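Local coordinates for Serine/threonine protein kinase (Mycobacterium tuberculosis, PDB 4ESQ), which is probably a membrane receptor kinase phosphorylating serine and threonine residues of proteins, represented here by its extracellular sensor domain, at residues D49-A53 with K109-C113. Sequence-based numbering, arbitrary orientation.
Sequences DCQGA and KWKNC
C50 and C113 are joined by a disulfide that ties the short helical segment 49-53 to the chain where it leaves the long helix 96-111, in a PknH-like extracellular domain of the Mog1p/PsbP clan, whose helices pack on an antiparallel sheet. It is a worked example of how one covalent link can be flanked by packing of quite different character. SG of C50 is bonded to SG of C113 at 2.0 Å, with a dihedral of -108° about the bond. Each SG lies beside its own backbone N, which lets the two sulfurs meet between the backbones.

On the buried side the bump is A53 and the hollow is the corner between the W110 indole and the disulfide, lined further by F131 of strand 125-131, which touches A53 and both half-cystines. CA of A53 sits over one face of the W110 indole in a CH-pi contact, 3.9 Å from the centroid of the five-membered ring and 21° off its normal. CB of A53 lies over the CD1-CG rim of that same face, 3.8 Å from CD1 of W110, and touches SG of C113 at 4.1 Å. The carbonyl oxygen of G52 approaches the indole obliquely, its O 3.6 Å from NE1 of W110. W110 itself is embedded among I141, V143 and M159 of the sheet. R157, which also touches the indole, hydrogen-bonds through NH2 to O of G52, linking this segment to the sheet.

Toward solvent the fit is looser and wetter. The extended side chain of K109 passes obliquely across D49, and its NZ forms only a long salt bridge, 4.0 Å, with OD1 of D49. A water bridges this pair. A second water sits between the two backbones: it donates to O of K109 at 2.7 Å and, weakly, to that of D49, whose O also rests 3.8 Å from CB of K109.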
loop_
_atom_site.group_PDB
_atom_site.type_symbol
_atom_site.label_atom_id
_atom_site.label_comp_id
_atom_site.label_asym_id
_atom_site.label_seq_id
_atom_site.Cartn_x
_atom_site.Cartn_y
_atom_site.Cartn_z
ATOM N N ASP A 49 -10.862 12.042 1.254
ATOM C CA ASP A 49 -10.212 11.469 0.080
ATOM C C ASP A 49 -8.731 11.178 0.309
ATOM O O ASP A 49 -8.033 10.731 -0.596
ATOM C CB ASP A 49 -10.430 12.347 -1.150
ATOM C CG ASP A 49 -11.810 12.144 -1.763
ATOM O OD1 ASP A 49 -12.326 11.006 -1.695
ATOM O OD2 ASP A 49 -12.381 13.115 -2.298
ATOM N N CYS A 50 -8.256 11.425 1.525
ATOM C CA CYS A 50 -6.904 11.018 1.888
ATOM C C CYS A 50 -6.861 9.610 2.488
ATOM O O CYS A 50 -5.797 9.149 2.893
ATOM C CB CYS A 50 -6.266 12.029 2.846
ATOM S SG CYS A 50 -6.040 13.644 2.076
ATOM N N GLN A 51 -8.002 8.920 2.536
ATOM C CA GLN A 51 -8.032 7.555 3.082
ATOM C C GLN A 51 -7.064 6.618 2.331
ATOM O O GLN A 51 -6.319 5.845 2.947
ATOM C CB GLN A 51 -9.456 6.972 3.074
ATOM C CG GLN A 51 -9.563 5.594 3.741
ATOM C CD GLN A 51 -10.994 5.133 3.976
ATOM O OE1 GLN A 51 -11.939 5.900 3.821
ATOM N NE2 GLN A 51 -11.156 3.867 4.367
ATOM N N GLY A 52 -7.085 6.683 1.002
ATOM C CA GLY A 52 -6.207 5.852 0.193
ATOM C C GLY A 52 -4.752 6.260 0.315
ATOM O O GLY A 52 -3.845 5.445 0.108
ATOM N N ALA A 53 -4.516 7.524 0.654
ATOM C CA ALA A 53 -3.151 8.004 0.813
ATOM C C ALA A 53 -2.548 7.503 2.121
ATOM O O ALA A 53 -1.335 7.540 2.301
ATOM C CB ALA A 53 -3.108 9.518 0.746
ATOM N N LYS A 109 -5.855 12.024 -6.105
ATOM C CA LYS A 109 -6.250 12.146 -4.716
ATOM C C LYS A 109 -5.036 12.402 -3.831
ATOM O O LYS A 109 -5.087 13.257 -2.947
ATOM C CB LYS A 109 -7.023 10.913 -4.246
ATOM C CG LYS A 109 -8.384 10.759 -4.950
ATOM C CD LYS A 109 -9.140 9.536 -4.455
ATOM C CE LYS A 109 -10.574 9.535 -4.974
ATOM N NZ LYS A 109 -11.344 8.347 -4.493
ATOM N N TRP A 110 -3.940 11.678 -4.064
ATOM C CA TRP A 110 -2.791 11.830 -3.175
ATOM C C TRP A 110 -2.200 13.232 -3.267
ATOM O O TRP A 110 -1.684 13.765 -2.279
ATOM C CB TRP A 110 -1.703 10.795 -3.461
ATOM C CG TRP A 110 -2.064 9.367 -3.184
ATOM C CD1 TRP A 110 -3.321 8.843 -2.992
ATOM C CD2 TRP A 110 -1.150 8.263 -3.095
ATOM N NE1 TRP A 110 -3.233 7.479 -2.784
ATOM C CE2 TRP A 110 -1.915 7.102 -2.838
ATOM C CE3 TRP A 110 0.242 8.149 -3.180
ATOM C CZ2 TRP A 110 -1.331 5.841 -2.683
ATOM C CZ3 TRP A 110 0.819 6.896 -3.026
ATOM C CH2 TRP A 110 0.034 5.758 -2.789
ATOM N N LYS A 111 -2.262 13.824 -4.454
ATOM C CA LYS A 111 -1.676 15.149 -4.667
ATOM C C LYS A 111 -2.405 16.236 -3.881
ATOM O O LYS A 111 -1.820 17.268 -3.555
ATOM C CB LYS A 111 -1.613 15.484 -6.155
ATOM C CG LYS A 111 -0.545 14.667 -6.872
ATOM C CD LYS A 111 -0.496 14.944 -8.363
ATOM C CE LYS A 111 0.462 13.970 -9.047
ATOM N NZ LYS A 111 0.328 14.001 -10.535
ATOM N N ASN A 112 -3.677 15.988 -3.578
ATOM C CA ASN A 112 -4.469 16.901 -2.766
ATOM C C ASN A 112 -4.257 16.676 -1.270
ATOM O O ASN A 112 -4.735 17.461 -0.441
ATOM C CB ASN A 112 -5.955 16.783 -3.113
ATOM C CG ASN A 112 -6.283 17.377 -4.471
ATOM O OD1 ASN A 112 -5.706 18.390 -4.877
ATOM N ND2 ASN A 112 -7.217 16.752 -5.178
ATOM N N CYS A 113 -3.553 15.600 -0.930
ATOM C CA CYS A 113 -3.199 15.322 0.457
ATOM C C CYS A 113 -1.784 15.792 0.784
ATOM O O CYS A 113 -1.455 16.015 1.951
ATOM C CB CYS A 113 -3.324 13.823 0.743
ATOM S SG CYS A 113 -4.975 13.185 0.402
HETATM O O HOH W 1 -11.182 7.999 -1.780
HETATM O O HOH W 2 -7.553 13.917 -1.936
#